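PDB 6SMO: PKS_KS domain-containing protein from Photorhabdus luminescens subsp. laumondii, which probably acts as a ketosynthase of the beta-ketoacyl-ACP synthase family, condensing acyl chains on a carrier protein, and binds a polyketide-like pentaketo aldehyde. Local coordinates for residues E46-I51 with I386-V391. Numbering follows the deposited sequence.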
ATOM      1  N   GLU B  46      14.889  18.626 -17.787  1.00 41.10           N
ATOM      2  CA  GLU B  46      13.680  19.490 -17.890  1.00 41.53           C
ATOM      3  C   GLU B  46      13.036  19.639 -16.506  1.00 39.72           C
ATOM      4  O   GLU B  46      12.644  20.770 -16.160  1.00 39.85           O
ATOM      5  CB  GLU B  46      12.682  18.909 -18.896  1.00 43.07           C
ATOM      6  CG  GLU B  46      11.579  19.878 -19.284  1.00 44.55           C
ATOM      7  CD  GLU B  46      10.438  19.259 -20.075  1.00 46.19           C
ATOM      8  OE1 GLU B  46       9.272  19.584 -19.775  1.00 47.13           O
ATOM      9  OE2 GLU B  46      10.718  18.459 -20.992  1.00 48.25           O
ATOM     10  N   PHE B  47      12.936  18.537 -15.753  1.00 38.65           N
ATOM     11  CA  PHE B  47      12.326  18.470 -14.397  1.00 37.58           C
ATOM     12  C   PHE B  47      13.022  19.463 -13.458  1.00 37.15           C
ATOM     13  O   PHE B  47      12.312  20.222 -12.770  1.00 37.02           O
ATOM     14  CB  PHE B  47      12.398  17.045 -13.839  1.00 36.85           C
ATOM     15  CG  PHE B  47      11.941  16.901 -12.408  1.00 35.86           C
ATOM     16  CD1 PHE B  47      10.597  16.994 -12.080  1.00 35.20           C
ATOM     17  CD2 PHE B  47      12.853  16.668 -11.389  1.00 35.43           C
ATOM     18  CE1 PHE B  47      10.177  16.857 -10.766  1.00 34.78           C
ATOM     19  CE2 PHE B  47      12.431  16.532 -10.076  1.00 34.85           C
ATOM     20  CZ  PHE B  47      11.094  16.628  -9.766  1.00 34.53           C
ATOM     21  N   TRP B  48      14.360  19.454 -13.431  1.00 36.87           N
ATOM     22  CA  TRP B  48      15.187  20.278 -12.506  1.00 36.85           C
ATOM     23  C   TRP B  48      15.026  21.769 -12.829  1.00 37.14           C
ATOM     24  O   TRP B  48      14.776  22.547 -11.887  1.00 37.43           O
ATOM     25  CB  TRP B  48      16.665  19.868 -12.552  1.00 36.52           C
ATOM     26  CG  TRP B  48      17.534  20.790 -11.754  1.00 36.09           C
ATOM     27  CD1 TRP B  48      18.422  21.709 -12.233  1.00 36.19           C
ATOM     28  CD2 TRP B  48      17.551  20.925 -10.321  1.00 35.44           C
ATOM     29  NE1 TRP B  48      19.007  22.388 -11.197  1.00 36.18           N
ATOM     30  CE2 TRP B  48      18.493  21.929 -10.014  1.00 35.63           C
ATOM     31  CE3 TRP B  48      16.874  20.290  -9.274  1.00 35.09           C
ATOM     32  CZ2 TRP B  48      18.773  22.308  -8.700  1.00 35.38           C
ATOM     33  CZ3 TRP B  48      17.151  20.665  -7.977  1.00 34.91           C
ATOM     34  CH2 TRP B  48      18.089  21.660  -7.696  1.00 34.94           C
ATOM     35  N   ASN B  49      15.187  22.141 -14.104  1.00 37.62           N
ATOM     36  CA  ASN B  49      15.167  23.548 -14.591  1.00 37.72           C
ATOM     37  C   ASN B  49      13.892  24.251 -14.110  1.00 37.28           C
ATOM     38  O   ASN B  49      13.998  25.401 -13.646  1.00 37.24           O
ATOM     39  CB  ASN B  49      15.280  23.625 -16.117  1.00 38.49           C
ATOM     40  CG  ASN B  49      16.656  23.259 -16.635  1.00 38.93           C
ATOM     41  OD1 ASN B  49      17.655  23.429 -15.941  1.00 39.30           O
ATOM     42  ND2 ASN B  49      16.717  22.758 -17.857  1.00 39.55           N
ATOM     43  N   ASN B  50      12.740  23.581 -14.215  1.00 36.72           N
ATOM     44  CA  ASN B  50      11.406  24.162 -13.906  1.00 37.03           C
ATOM     45  C   ASN B  50      11.263  24.361 -12.390  1.00 37.25           C
ATOM     46  O   ASN B  50      10.808  25.452 -11.992  1.00 37.98           O
ATOM     47  CB  ASN B  50      10.272  23.318 -14.497  1.00 36.90           C
ATOM     48  CG  ASN B  50      10.162  23.456 -16.002  1.00 37.07           C
ATOM     49  OD1 ASN B  50      10.161  22.463 -16.725  1.00 36.92           O
ATOM     50  ND2 ASN B  50      10.079  24.684 -16.485  1.00 37.58           N
ATOM     51  N   ILE B  51      11.643  23.366 -11.578  1.00 36.88           N
ATOM     52  CA  ILE B  51      11.501  23.420 -10.090  1.00 36.87           C
ATOM     53  C   ILE B  51      12.549  24.381  -9.511  1.00 36.85           C
ATOM     54  O   ILE B  51      12.276  24.966  -8.445  1.00 36.32           O
ATOM     55  CB  ILE B  51      11.565  22.020  -9.437  1.00 36.88           C
ATOM     56  CG1 ILE B  51      12.943  21.363  -9.563  1.00 36.96           C
ATOM     57  CG2 ILE B  51      10.460  21.126  -9.982  1.00 37.11           C
ATOM     58  CD1 ILE B  51      13.176  20.247  -8.569  1.00 36.85           C
ATOM     59  N   ILE B 386      20.748  17.805  -3.441  1.00 33.11           N
ATOM     60  CA  ILE B 386      22.003  17.471  -2.701  1.00 33.93           C
ATOM     61  C   ILE B 386      23.189  17.544  -3.673  1.00 35.53           C
ATOM     62  O   ILE B 386      24.234  18.104  -3.282  1.00 36.23           O
ATOM     63  CB  ILE B 386      21.893  16.093  -2.015  1.00 33.47           C
ATOM     64  CG1 ILE B 386      20.871  16.120  -0.874  1.00 33.12           C
ATOM     65  CG2 ILE B 386      23.256  15.608  -1.538  1.00 33.53           C
ATOM     66  CD1 ILE B 386      20.423  14.754  -0.409  1.00 33.12           C
ATOM     67  N   GLU B 387      23.027  16.991  -4.879  1.00 36.43           N
ATOM     68  CA  GLU B 387      24.057  16.984  -5.957  1.00 37.61           C
ATOM     69  C   GLU B 387      24.473  18.420  -6.292  1.00 37.78           C
ATOM     70  O   GLU B 387      25.689  18.700  -6.275  1.00 38.70           O
ATOM     71  CB  GLU B 387      23.531  16.285  -7.213  1.00 38.13           C
ATOM     72  CG  GLU B 387      24.315  15.041  -7.588  1.00 39.12           C
ATOM     73  CD  GLU B 387      25.532  15.301  -8.459  1.00 40.48           C
ATOM     74  OE1 GLU B 387      26.641  14.896  -8.056  1.00 41.71           O
ATOM     75  OE2 GLU B 387      25.365  15.900  -9.539  1.00 40.79           O
ATOM     76  N   LYS B 388      23.497  19.287  -6.575  1.00 37.59           N
ATOM     77  CA  LYS B 388      23.714  20.655  -7.121  1.00 37.72           C
ATOM     78  C   LYS B 388      23.780  21.686  -5.985  1.00 37.34           C
ATOM     79  O   LYS B 388      23.940  22.883  -6.299  1.00 36.98           O
ATOM     80  CB  LYS B 388      22.614  20.979  -8.138  1.00 37.74           C
ATOM     81  CG  LYS B 388      22.691  20.176  -9.431  1.00 38.09           C
ATOM     82  CD  LYS B 388      21.408  20.175 -10.233  1.00 38.09           C
ATOM     83  CE  LYS B 388      21.489  19.318 -11.480  1.00 38.48           C
ATOM     84  NZ  LYS B 388      22.212  20.007 -12.577  1.00 38.66           N
ATOM     85  N   GLN B 389      23.682  21.243  -4.724  1.00 37.05           N
ATOM     86  CA  GLN B 389      23.754  22.100  -3.507  1.00 37.03           C
ATOM     87  C   GLN B 389      22.802  23.293  -3.665  1.00 36.71           C
ATOM     88  O   GLN B 389      23.199  24.425  -3.318  1.00 37.58           O
ATOM     89  CB  GLN B 389      25.193  22.563  -3.261  1.00 37.68           C
ATOM     90  CG  GLN B 389      26.165  21.431  -2.956  1.00 38.26           C
ATOM     91  CD  GLN B 389      26.015  20.889  -1.555  1.00 38.35           C
ATOM     92  OE1 GLN B 389      25.048  20.202  -1.232  1.00 38.47           O
ATOM     93  NE2 GLN B 389      26.986  21.188  -0.708  1.00 38.97           N
ATOM     94  N   TYR B 390      21.595  23.040  -4.182  1.00 35.81           N
ATOM     95  CA  TYR B 390      20.509  24.035  -4.373  1.00 35.25           C
ATOM     96  C   TYR B 390      19.232  23.503  -3.716  1.00 34.61           C
ATOM     97  O   TYR B 390      19.059  22.270  -3.651  1.00 34.53           O
ATOM     98  CB  TYR B 390      20.288  24.324  -5.861  1.00 34.75           C
ATOM     99  CG  TYR B 390      19.349  25.470  -6.144  1.00 34.33           C
ATOM    100  CD1 TYR B 390      19.818  26.770  -6.241  1.00 34.37           C
ATOM    101  CD2 TYR B 390      17.990  25.258  -6.309  1.00 33.91           C
ATOM    102  CE1 TYR B 390      18.962  27.830  -6.498  1.00 34.38           C
ATOM    103  CE2 TYR B 390      17.119  26.306  -6.566  1.00 33.89           C
ATOM    104  CZ  TYR B 390      17.608  27.598  -6.662  1.00 34.13           C
ATOM    105  OH  TYR B 390      16.759  28.636  -6.916  1.00 34.36           O
ATOM    106  N   VAL B 391      18.374  24.411  -3.245  1.00 34.45           N
ATOM    107  CA  VAL B 391      17.079  24.088  -2.577  1.00 34.53           C
ATOM    108  C   VAL B 391      15.953  24.793  -3.341  1.00 34.24           C
ATOM    109  O   VAL B 391      15.977  26.038  -3.408  1.00 34.00           O
ATOM    110  CB  VAL B 391      17.106  24.494  -1.090  1.00 34.78           C
ATOM    111  CG1 VAL B 391      15.756  24.293  -0.425  1.00 35.17           C
ATOM    112  CG2 VAL B 391      18.187  23.748  -0.324  1.00 34.69           C
TER
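Trp48 carries this contact, with Lys388 over one face of its indole and Tyr390 at the ring edge, in a ketosynthase of the thiolase-like fold. It joins the short helix 44-53, which follows strand 29-37 of the central sheet, to the C-terminal end of helix 372-388 and the start of strand 390-391. The two backbones stay well apart, with the CA atoms of Trp48 and Lys388 10.1 Å from each other, and side chains from both segments span the distance. The Trp48 CG is anti to the backbone N (chi1 173°), which extends the ring toward 386-391.

Lys388 supplies the CH-pi and cation-pi part. Its aliphatic chain runs over the indole face, antiparallel to the Trp48 side chain. Lys388 CD sits 3.6 Å from the centroid of the Trp48 five-membered ring. The chain bends at its last torsion (chi4 -79°), and Lys388 NZ lies 4.5 Å from the centroid of the same Trp48 ring, an off-centre cation-pi contact.

Apolar packing comes from Tyr390, beyond Gln389, where positive phi ends the helical path. The Tyr390 and Trp48 rings are steeply inclined, with planes at 82°, in an oblique pairing. Tyr390 also stacks on His52, and Leu384 of helix 372-388 touches Trp48. At the indole edge, near the ring plane, Tyr390 CB meets Trp48 CZ2 at 3.8 Å.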